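PDB 2XTS: sulfite dehydrogenase, which probably oxidises protein-bound sulfane sulfur at a molybdenum-molybdopterin centre, working together with a haem-bearing cytochrome partner that takes part in electron transfer. Local coordinates for residues 280-291 with 323-334. Numbering follows the deposited sequence.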
loop_
_atom_site.group_PDB
_atom_site.type_symbol
_atom_site.label_atom_id
_atom_site.label_comp_id
_atom_site.label_asym_id
_atom_site.label_seq_id
_atom_site.Cartn_x
_atom_site.Cartn_y
_atom_site.Cartn_z
ATOM N N GLY A 280 5.917 25.105 18.198
ATOM C CA GLY A 280 5.736 26.521 18.467
ATOM C C GLY A 280 4.866 27.213 17.442
ATOM O O GLY A 280 4.190 26.583 16.620
ATOM N N LYS A 281 4.881 28.541 17.494
ATOM C CA LYS A 281 4.064 29.368 16.616
ATOM C C LYS A 281 4.585 29.346 15.180
ATOM O O LYS A 281 5.744 28.992 14.970
ATOM C CB LYS A 281 4.055 30.805 17.130
ATOM C CG LYS A 281 3.709 30.872 18.601
ATOM C CD LYS A 281 3.583 32.287 19.057
ATOM C CE LYS A 281 3.234 32.353 20.526
ATOM N NZ LYS A 281 4.345 31.895 21.393
ATOM N N GLY A 282 3.729 29.687 14.223
ATOM C CA GLY A 282 4.125 29.837 12.834
ATOM C C GLY A 282 3.413 28.819 11.951
ATOM O O GLY A 282 2.362 28.279 12.308
ATOM N N PRO A 283 3.988 28.529 10.780
ATOM C CA PRO A 283 3.383 27.578 9.843
ATOM C C PRO A 283 2.961 26.259 10.487
ATOM O O PRO A 283 3.723 25.637 11.229
ATOM C CB PRO A 283 4.503 27.332 8.844
ATOM C CG PRO A 283 5.270 28.615 8.855
ATOM C CD PRO A 283 5.246 29.094 10.262
ATOM N N LEU A 284 1.752 25.834 10.161
ATOM C CA LEU A 284 1.163 24.609 10.691
ATOM C C LEU A 284 0.358 23.966 9.592
ATOM O O LEU A 284 -0.486 24.625 8.972
ATOM C CB LEU A 284 0.242 24.945 11.871
ATOM C CG LEU A 284 -0.458 23.799 12.588
ATOM C CD1 LEU A 284 0.522 22.912 13.320
ATOM C CD2 LEU A 284 -1.493 24.348 13.536
ATOM N N VAL A 285 0.599 22.670 9.368
ATOM C CA VAL A 285 -0.209 21.887 8.438
ATOM C C VAL A 285 -1.395 21.263 9.173
ATOM O O VAL A 285 -1.234 20.568 10.175
ATOM C CB VAL A 285 0.630 20.766 7.795
ATOM C CG1 VAL A 285 -0.283 19.835 6.963
ATOM C CG2 VAL A 285 1.788 21.378 6.951
ATOM N N ILE A 286 -2.596 21.558 8.699
ATOM C CA ILE A 286 -3.790 20.816 9.089
ATOM C C ILE A 286 -4.024 19.762 8.019
ATOM O O ILE A 286 -4.160 20.087 6.847
ATOM C CB ILE A 286 -5.038 21.730 9.256
ATOM C CG1 ILE A 286 -4.735 22.775 10.356
ATOM C CG2 ILE A 286 -6.275 20.879 9.505
ATOM C CD1 ILE A 286 -5.835 23.758 10.592
ATOM N N SER A 287 -4.027 18.496 8.429
ATOM C CA SER A 287 -4.192 17.367 7.506
ATOM C C SER A 287 -5.375 16.531 7.964
ATOM O O SER A 287 -5.593 16.397 9.162
ATOM C CB SER A 287 -2.940 16.495 7.536
ATOM O OG SER A 287 -3.023 15.431 6.624
ATOM N N GLY A 288 -6.114 15.957 7.018
ATOM C CA GLY A 288 -7.126 15.014 7.417
ATOM C C GLY A 288 -7.692 14.197 6.297
ATOM O O GLY A 288 -7.263 14.277 5.143
ATOM N N LEU A 289 -8.680 13.388 6.685
ATOM C CA LEU A 289 -9.336 12.458 5.790
ATOM C C LEU A 289 -10.836 12.765 5.673
ATOM O O LEU A 289 -11.477 13.140 6.644
ATOM C CB LEU A 289 -9.204 11.025 6.304
ATOM C CG LEU A 289 -7.804 10.436 6.201
ATOM C CD1 LEU A 289 -7.677 9.211 7.099
ATOM C CD2 LEU A 289 -7.490 10.150 4.744
ATOM N N ALA A 290 -11.368 12.613 4.468
ATOM C CA ALA A 290 -12.808 12.736 4.216
ATOM C C ALA A 290 -13.219 11.577 3.313
ATOM O O ALA A 290 -12.403 11.095 2.516
ATOM C CB ALA A 290 -13.128 14.053 3.555
ATOM N N TRP A 291 -14.472 11.145 3.414
ATOM C CA TRP A 291 -14.943 10.014 2.640
ATOM C C TRP A 291 -16.472 9.985 2.665
ATOM O O TRP A 291 -17.085 10.553 3.560
ATOM C CB TRP A 291 -14.366 8.700 3.179
ATOM C CG TRP A 291 -14.717 8.360 4.596
ATOM C CD1 TRP A 291 -15.703 7.515 4.987
ATOM C CD2 TRP A 291 -14.085 8.817 5.806
ATOM N NE1 TRP A 291 -15.740 7.408 6.336
ATOM C CE2 TRP A 291 -14.770 8.206 6.874
ATOM C CE3 TRP A 291 -13.030 9.688 6.095
ATOM C CZ2 TRP A 291 -14.411 8.401 8.203
ATOM C CZ3 TRP A 291 -12.680 9.883 7.410
ATOM C CH2 TRP A 291 -13.370 9.244 8.451
ATOM N N ALA A 323 -14.145 6.328 -1.388
ATOM C CA ALA A 323 -12.744 6.109 -1.025
ATOM C C ALA A 323 -12.250 7.253 -0.167
ATOM O O ALA A 323 -12.717 8.388 -0.250
ATOM C CB ALA A 323 -11.891 5.979 -2.265
ATOM N N LEU A 324 -11.283 6.945 0.681
ATOM C CA LEU A 324 -10.654 7.983 1.475
ATOM C C LEU A 324 -10.035 9.037 0.590
ATOM O O LEU A 324 -9.469 8.761 -0.468
ATOM C CB LEU A 324 -9.581 7.434 2.420
ATOM C CG LEU A 324 -10.023 6.591 3.610
ATOM C CD1 LEU A 324 -8.800 6.232 4.461
ATOM C CD2 LEU A 324 -11.015 7.332 4.442
ATOM N N THR A 325 -10.133 10.270 1.067
ATOM C CA THR A 325 -9.689 11.465 0.374
ATOM C C THR A 325 -8.921 12.328 1.365
ATOM O O THR A 325 -9.406 12.599 2.461
ATOM C CB THR A 325 -10.927 12.201 -0.180
ATOM O OG1 THR A 325 -11.703 11.274 -0.952
ATOM C CG2 THR A 325 -10.557 13.414 -1.030
ATOM N N ARG A 326 -7.729 12.760 0.973
ATOM C CA ARG A 326 -6.862 13.560 1.827
ATOM C C ARG A 326 -7.105 15.024 1.588
ATOM O O ARG A 326 -7.192 15.441 0.452
ATOM C CB ARG A 326 -5.417 13.224 1.505
ATOM C CG ARG A 326 -4.365 14.019 2.285
ATOM C CD ARG A 326 -4.398 13.863 3.809
ATOM N NE ARG A 326 -4.308 12.456 4.203
ATOM C CZ ARG A 326 -4.303 12.015 5.454
ATOM N NH1 ARG A 326 -4.396 12.852 6.478
ATOM N NH2 ARG A 326 -4.265 10.714 5.690
ATOM N N PHE A 327 -7.224 15.801 2.663
ATOM C CA PHE A 327 -7.307 17.262 2.561
ATOM C C PHE A 327 -6.266 17.937 3.417
ATOM O O PHE A 327 -5.794 17.385 4.417
ATOM C CB PHE A 327 -8.711 17.810 2.923
ATOM C CG PHE A 327 -9.105 17.639 4.373
ATOM C CD1 PHE A 327 -8.804 18.617 5.316
ATOM C CD2 PHE A 327 -9.793 16.512 4.794
ATOM C CE1 PHE A 327 -9.170 18.451 6.646
ATOM C CE2 PHE A 327 -10.171 16.348 6.132
ATOM C CZ PHE A 327 -9.861 17.307 7.050
ATOM N N HIS A 328 -5.906 19.155 3.008
ATOM C CA HIS A 328 -4.939 19.971 3.726
ATOM C C HIS A 328 -5.377 21.416 3.778
ATOM O O HIS A 328 -5.979 21.930 2.837
ATOM C CB HIS A 328 -3.568 19.969 3.068
ATOM C CG HIS A 328 -2.889 18.642 3.078
ATOM N ND1 HIS A 328 -2.286 18.088 4.189
ATOM C CD2 HIS A 328 -2.690 17.765 2.070
ATOM C CE1 HIS A 328 -1.784 16.905 3.864
ATOM N NE2 HIS A 328 -2.018 16.688 2.586
ATOM N N LEU A 329 -5.036 22.065 4.884
ATOM C CA LEU A 329 -5.139 23.518 5.004
ATOM C C LEU A 329 -3.910 23.976 5.756
ATOM O O LEU A 329 -3.623 23.493 6.850
ATOM C CB LEU A 329 -6.411 23.966 5.745
ATOM C CG LEU A 329 -6.646 25.484 5.859
ATOM C CD1 LEU A 329 -7.120 26.048 4.524
ATOM C CD2 LEU A 329 -7.608 25.877 6.961
ATOM N N ASP A 330 -3.155 24.888 5.140
ATOM C CA ASP A 330 -1.978 25.439 5.762
ATOM C C ASP A 330 -2.335 26.739 6.435
ATOM O O ASP A 330 -2.927 27.612 5.808
ATOM C CB ASP A 330 -0.904 25.610 4.705
ATOM C CG ASP A 330 -0.526 24.276 4.069
ATOM O OD1 ASP A 330 -0.033 23.417 4.829
ATOM O OD2 ASP A 330 -0.695 24.098 2.833
ATOM N N ILE A 331 -1.983 26.859 7.713
ATOM C CA ILE A 331 -2.222 28.111 8.456
ATOM C C ILE A 331 -0.951 28.638 9.112
ATOM O O ILE A 331 0.076 27.961 9.161
ATOM C CB ILE A 331 -3.359 27.955 9.515
ATOM C CG1 ILE A 331 -2.908 27.095 10.709
ATOM C CG2 ILE A 331 -4.622 27.400 8.860
ATOM C CD1 ILE A 331 -3.816 27.226 11.949
ATOM N N ASP A 332 -1.043 29.864 9.628
ATOM C CA ASP A 332 0.020 30.459 10.415
ATOM C C ASP A 332 -0.503 30.562 11.847
ATOM O O ASP A 332 -1.291 31.451 12.156
ATOM C CB ASP A 332 0.364 31.829 9.816
ATOM C CG ASP A 332 1.553 32.496 10.474
ATOM O OD1 ASP A 332 2.020 32.031 11.529
ATOM O OD2 ASP A 332 2.014 33.518 9.919
ATOM N N TRP A 333 -0.076 29.653 12.725
ATOM C CA TRP A 333 -0.619 29.590 14.090
ATOM C C TRP A 333 0.034 30.644 14.986
ATOM O O TRP A 333 1.254 30.633 15.183
ATOM C CB TRP A 333 -0.434 28.186 14.669
ATOM C CG TRP A 333 -1.090 28.010 16.022
ATOM C CD1 TRP A 333 -2.341 28.433 16.403
ATOM C CD2 TRP A 333 -0.522 27.376 17.166
ATOM N NE1 TRP A 333 -2.578 28.084 17.703
ATOM C CE2 TRP A 333 -1.486 27.424 18.200
ATOM C CE3 TRP A 333 0.701 26.755 17.421
ATOM C CZ2 TRP A 333 -1.243 26.900 19.469
ATOM C CZ3 TRP A 333 0.935 26.226 18.659
ATOM C CH2 TRP A 333 -0.034 26.291 19.676
ATOM N N ASP A 334 -0.793 31.550 15.516
ATOM C CA ASP A 334 -0.310 32.616 16.400
ATOM C C ASP A 334 -0.228 32.185 17.878
ATOM O O ASP A 334 0.069 32.988 18.746
ATOM C CB ASP A 334 -1.143 33.903 16.228
ATOM C CG ASP A 334 -2.594 33.738 16.631
ATOM O OD1 ASP A 334 -2.964 32.663 17.136
ATOM O OD2 ASP A 334 -3.365 34.714 16.456
#
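Phe-327 lays its ring over Gly-288, a clear case of aromatic rescue of a cross-strand glycine. The CA of Gly-288 sits 3.8 Å from the ring centroid, 23° off the normal, a CH-pi contact; a CB on this residue would run into Phe-327 CZ. With CG between backbone N and carbonyl carbon (chi1 67°), the ring folds back across the glycine, and Phe-327 CD2 reaches Ala-290 CB at 4.3 Å. Phe-327 and Gly-288 are also a hydrogen-bonded pair, Phe-327 N to Gly-288 O being 2.9 Å.

On the other face, Arg-326 bends at chi2 and chi3, bringing its guanidinium beside strand 282-291. Arg-326 NH1 donates to Ser-287 OG at 2.9 Å, the oxygen lying 31° out of the guanidinium plane, while Leu-289 CD2 lies 3.4 Å from Arg-326 NH2, over one face. Arg-326 NE is hydrogen-bonded to Gly-63 O. A leucine in place of Arg-326 would probably leave Ser-287 OG without this donor and the Gly-63 carbonyl without its NE partner.

These strands are antiparallel neighbours in the Mo-co oxidoreductase dimerisation domain, of the immunoglobulin-like E-set class, with strand 265-270 beyond one and strand 311-316 beyond the other. Backbone bonds recur at alternate pairs from Gly-282 with Trp-333 to Ala-290 with Thr-325. Toward one end Leu-284 and Ile-331 run side by side, Leu-284 CB lying 4.0 Å from Ile-331 CG1; at the other, Leu-324 CD2 approaches Trp-291 CE3 to 3.5 Å.

Farther out, Glu-62 accepts from Ser-287 OG, and Thr-269 OG1 also bonds Arg-326 NH1. Trp-291 NE1 is bound by Glu-119, whereas Asp-330 forms a salt bridge with Arg-314. Arg-108 of the second subunit donates to the carbonyls of Lys-281 and Pro-283, and Phe-109 of that subunit packs on Val-285.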